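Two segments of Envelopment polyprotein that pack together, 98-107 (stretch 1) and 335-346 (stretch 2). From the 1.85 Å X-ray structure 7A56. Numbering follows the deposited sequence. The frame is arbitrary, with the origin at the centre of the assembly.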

# COMPACT_ATOMS: atom_id res chain seq x y z
N SER A 98 -5.25 -48.45 -0.43
CA SER A 98 -4.36 -47.29 -0.51
C SER A 98 -2.94 -47.72 -0.87
O SER A 98 -2.45 -48.75 -0.42
N LEU A 99 -2.27 -46.91 -1.69
CA LEU A 99 -0.94 -47.24 -2.19
C LEU A 99 0.10 -46.29 -1.60
O LEU A 99 1.02 -46.74 -0.90
N PHE A 100 -0.02 -44.99 -1.85
CA PHE A 100 0.95 -44.08 -1.25
C PHE A 100 0.37 -42.68 -1.28
O PHE A 100 -0.74 -42.47 -1.77
N SER A 101 1.15 -41.71 -0.80
CA SER A 101 0.68 -40.34 -0.71
C SER A 101 1.63 -39.40 -1.46
O SER A 101 2.83 -39.66 -1.58
N ILE A 102 1.02 -38.37 -2.05
CA ILE A 102 1.73 -37.24 -2.66
C ILE A 102 1.32 -36.02 -1.86
O ILE A 102 0.12 -35.77 -1.69
N ILE A 103 2.30 -35.25 -1.41
CA ILE A 103 2.06 -34.02 -0.65
C ILE A 103 2.46 -32.84 -1.52
O ILE A 103 3.52 -32.87 -2.16
N ILE A 104 1.58 -31.85 -1.64
CA ILE A 104 1.92 -30.59 -2.30
C ILE A 104 2.36 -29.60 -1.21
O ILE A 104 1.57 -29.24 -0.32
N TYR A 105 3.63 -29.17 -1.26
CA TYR A 105 4.23 -28.51 -0.08
C TYR A 105 4.75 -27.14 -0.53
O TYR A 105 5.59 -27.07 -1.43
N VAL A 106 4.26 -26.07 0.11
CA VAL A 106 4.72 -24.69 -0.24
C VAL A 106 5.97 -24.43 0.62
O VAL A 106 5.90 -24.05 1.79
N ARG A 107 7.13 -24.70 0.05
CA ARG A 107 8.33 -24.74 0.86
C ARG A 107 8.80 -23.34 1.25
O ARG A 107 9.32 -23.17 2.35
N THR A 335 -2.51 -18.29 -4.85
CA THR A 335 -3.03 -19.68 -4.85
C THR A 335 -2.15 -20.55 -5.73
O THR A 335 -1.86 -20.19 -6.89
N ILE A 336 -1.76 -21.72 -5.23
CA ILE A 336 -1.11 -22.75 -6.04
C ILE A 336 -2.18 -23.75 -6.52
O ILE A 336 -2.81 -24.43 -5.70
N ASN A 337 -2.41 -23.81 -7.84
CA ASN A 337 -3.26 -24.85 -8.42
C ASN A 337 -2.41 -26.05 -8.77
O ASN A 337 -1.24 -25.90 -9.15
N TYR A 338 -3.00 -27.27 -8.67
CA TYR A 338 -2.23 -28.43 -9.06
C TYR A 338 -3.18 -29.52 -9.57
O TYR A 338 -4.33 -29.62 -9.14
N LYS A 339 -2.64 -30.34 -10.46
CA LYS A 339 -3.35 -31.46 -11.06
C LYS A 339 -2.41 -32.64 -11.15
O LYS A 339 -1.25 -32.51 -11.59
N ILE A 340 -2.91 -33.81 -10.72
CA ILE A 340 -2.15 -35.06 -10.66
C ILE A 340 -2.93 -36.12 -11.45
O ILE A 340 -4.14 -36.27 -11.25
N MET A 341 -2.25 -36.74 -12.43
CA MET A 341 -2.84 -37.75 -13.34
C MET A 341 -1.83 -38.89 -13.49
O MET A 341 -0.89 -38.78 -14.29
N LEU A 342 -2.04 -39.98 -12.74
CA LEU A 342 -1.07 -41.07 -12.70
C LEU A 342 -1.49 -42.27 -13.56
O LEU A 342 -0.67 -43.18 -13.78
N GLY A 343 -2.71 -42.32 -14.03
CA GLY A 343 -3.20 -43.58 -14.62
C GLY A 343 -4.52 -43.95 -14.00
O GLY A 343 -5.27 -43.05 -13.61
N ASP A 344 -4.83 -45.24 -13.85
CA ASP A 344 -6.14 -45.69 -13.40
C ASP A 344 -6.17 -45.83 -11.88
O ASP A 344 -5.99 -46.91 -11.31
N PHE A 345 -6.38 -44.69 -11.20
CA PHE A 345 -6.33 -44.64 -9.75
C PHE A 345 -7.53 -43.88 -9.19
O PHE A 345 -8.21 -43.15 -9.90
N ASP A 346 -7.78 -44.11 -7.90
CA ASP A 346 -8.63 -43.24 -7.10
C ASP A 346 -7.75 -42.32 -6.26
O ASP A 346 -6.68 -42.71 -5.78

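When two β-strands face each other across a protein core rather than within a sheet, side chains alone must fill the gap between them. The packing of 98-107 against 335-346 in the envelopment polyprotein illustrates the principle. The strand axes run nearly antiparallel, at 157°, and come no closer than 9.8 Å, too far for backbone pairing; no hydrogen bond crosses the gap, and the 387 Å² buried between the stretches is covered by apolar contacts.

Alternation governs stretch 2. Thr335 lies out of reach, its hydroxyl satisfied elsewhere in the structure, whereas Ile336 points toward stretch 1. With chi1 and chi2 both m, it brings CG1 to 4.4 Å from CG2 of Val106, a t rotamer, in a loose contact between two buried side chains. Asn337 then turns away, and its ND2 is hydrogen-bonded elsewhere.

Tyr338 points inward again and makes the most distinctive contact. Its p rotamer offers a ring face to Ile104, whose CG1 lies 3.6 Å from the ring centroid and only 4° off the ring normal, a CH-pi arrangement with the methylene almost directly above the ring centre. The nearest single pair is Ile104 CG1 to Tyr338 CE1, at 3.8 Å. Ile104 itself is m at both chi angles and has more area covered across the interface than any other residue of the pair.

Lys339, fully extended with every chi angle t, points away and finds a partner for NZ elsewhere. Ile340 returns inward as an m,t rotamer and meets two isoleucines: its CD1 is 4.4 Å from CD1 of Ile104, while its CG2 is 4.1 Å from CD1 of Ile102, also m,t. The branched side chain thus bridges successive inward positions of stretch 1.

Beyond Met341, which is out of reach, Leu342 (m,t) extends the same pattern. Its CD1 packs 3.9 Å from Ile102 CD1 and 4.3 Å from Phe100 CZ. The CB of Phe100 leaves its backbone sideways, but the p rotamer carries the ring nearer to stretch 2.

The alternation breaks after Gly343: Asp344, which should point in, is out of reach, and Phe345 points toward stretch 1 instead. The positive phi of Gly343, 129°, with psi of -148°, would jam a CB against the preceding carbonyl oxygen, a geometry that calls for glycine. A weak hydrogen bond from Phe345 N to Gly343 O, 3.1 Å, spans Asp344. Phe345 (chi1 m) places CE1 3.7 Å from CD1 of Leu99, itself m,t. Asp346 makes no contact across the gap, and its OD2 is hydrogen-bonded elsewhere in the structure.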

# COMPACT_ATOMS: atom_id res chain seq x y z
CB SER A 98 -4.35 -46.54 0.82
OG SER A 98 -5.52 -45.74 0.97
CB LEU A 99 -0.91 -47.16 -3.72
CG LEU A 99 -1.75 -48.15 -4.54
CD1 LEU A 99 -2.11 -47.53 -5.86
CD2 LEU A 99 -0.99 -49.45 -4.78
CB PHE A 100 2.33 -44.13 -1.94
CG PHE A 100 2.30 -43.75 -3.40
CD1 PHE A 100 2.05 -44.72 -4.36
CD2 PHE A 100 2.58 -42.45 -3.81
CE1 PHE A 100 2.02 -44.41 -5.69
CE2 PHE A 100 2.53 -42.11 -5.17
CZ PHE A 100 2.26 -43.11 -6.12
CB SER A 101 0.56 -39.90 0.75
OG SER A 101 1.85 -39.64 1.25
CB ILE A 102 1.35 -37.07 -4.14
CG1 ILE A 102 1.77 -38.32 -4.96
CG2 ILE A 102 1.96 -35.83 -4.74
CD1 ILE A 102 1.37 -38.25 -6.44
CB ILE A 103 2.84 -34.07 0.68
CG1 ILE A 103 2.20 -35.12 1.61
CG2 ILE A 103 2.95 -32.69 1.39
CD1 ILE A 103 3.17 -35.54 2.76
CB ILE A 104 0.73 -30.03 -3.09
CG1 ILE A 104 0.11 -31.08 -4.05
CG2 ILE A 104 1.09 -28.66 -3.75
CD1 ILE A 104 1.12 -31.54 -5.14
CB TYR A 105 5.32 -29.43 0.50
CG TYR A 105 6.37 -28.76 1.40
CD1 TYR A 105 6.01 -27.80 2.31
CD2 TYR A 105 7.69 -29.15 1.33
CE1 TYR A 105 7.00 -27.17 3.14
CE2 TYR A 105 8.67 -28.56 2.14
CZ TYR A 105 8.31 -27.58 3.03
OH TYR A 105 9.30 -27.06 3.79
CB VAL A 106 3.62 -23.66 -0.05
CG1 VAL A 106 4.07 -22.23 -0.55
CG2 VAL A 106 2.36 -24.09 -0.79
CB ARG A 107 9.44 -25.49 0.15
CG ARG A 107 10.73 -25.55 1.01
CD ARG A 107 11.66 -26.63 0.61
NE ARG A 107 12.96 -26.43 1.24
CZ ARG A 107 13.31 -26.81 2.47
NH1 ARG A 107 12.44 -27.44 3.28
NH2 ARG A 107 14.56 -26.53 2.88
CB THR A 335 -4.46 -19.71 -5.38
OG1 THR A 335 -5.33 -18.85 -4.64
CG2 THR A 335 -5.03 -21.22 -5.43
CB ILE A 336 0.01 -23.49 -5.27
CG1 ILE A 336 1.05 -22.51 -4.64
CG2 ILE A 336 0.75 -24.56 -6.19
CD1 ILE A 336 1.72 -21.63 -5.63
CB ASN A 337 -3.97 -24.29 -9.65
CG ASN A 337 -4.86 -23.15 -9.31
OD1 ASN A 337 -5.84 -23.33 -8.61
ND2 ASN A 337 -4.51 -21.94 -9.74
CB TYR A 338 -1.40 -29.01 -7.91
CG TYR A 338 -2.18 -29.34 -6.61
CD1 TYR A 338 -2.76 -30.60 -6.43
CD2 TYR A 338 -2.31 -28.41 -5.58
CE1 TYR A 338 -3.44 -30.93 -5.28
CE2 TYR A 338 -2.99 -28.73 -4.36
CZ TYR A 338 -3.57 -30.04 -4.25
OH TYR A 338 -4.22 -30.42 -3.09
CB LYS A 339 -3.91 -31.05 -12.44
CG LYS A 339 -4.79 -32.19 -13.16
CD LYS A 339 -4.97 -31.83 -14.62
CE LYS A 339 -5.86 -32.97 -15.38
NZ LYS A 339 -6.11 -32.52 -16.78
CB ILE A 340 -1.96 -35.54 -9.21
CG1 ILE A 340 -1.12 -34.53 -8.39
CG2 ILE A 340 -1.37 -36.97 -9.16
CD1 ILE A 340 -1.49 -34.63 -6.88
CB MET A 341 -3.14 -37.11 -14.68
CG MET A 341 -3.85 -38.06 -15.73
SD MET A 341 -4.72 -36.96 -16.89
CE MET A 341 -6.13 -38.00 -17.32
CB LEU A 342 -0.85 -41.53 -11.25
CG LEU A 342 -0.48 -40.41 -10.28
CD1 LEU A 342 -0.15 -40.91 -8.85
CD2 LEU A 342 0.71 -39.66 -10.82
CB ASP A 344 -6.49 -47.00 -14.11
CG ASP A 344 -7.86 -47.56 -13.72
OD1 ASP A 344 -8.78 -46.81 -13.30
OD2 ASP A 344 -8.03 -48.79 -13.87
CB PHE A 345 -5.01 -44.00 -9.29
CG PHE A 345 -3.84 -44.78 -9.74
CD1 PHE A 345 -3.47 -45.93 -9.07
CD2 PHE A 345 -3.15 -44.42 -10.86
CE1 PHE A 345 -2.41 -46.68 -9.47
CE2 PHE A 345 -2.07 -45.18 -11.28
CZ PHE A 345 -1.69 -46.29 -10.58
CB ASP A 346 -9.53 -44.02 -6.14
CG ASP A 346 -10.60 -44.87 -6.86
OD1 ASP A 346 -10.95 -44.63 -8.04
OD2 ASP A 346 -11.10 -45.79 -6.17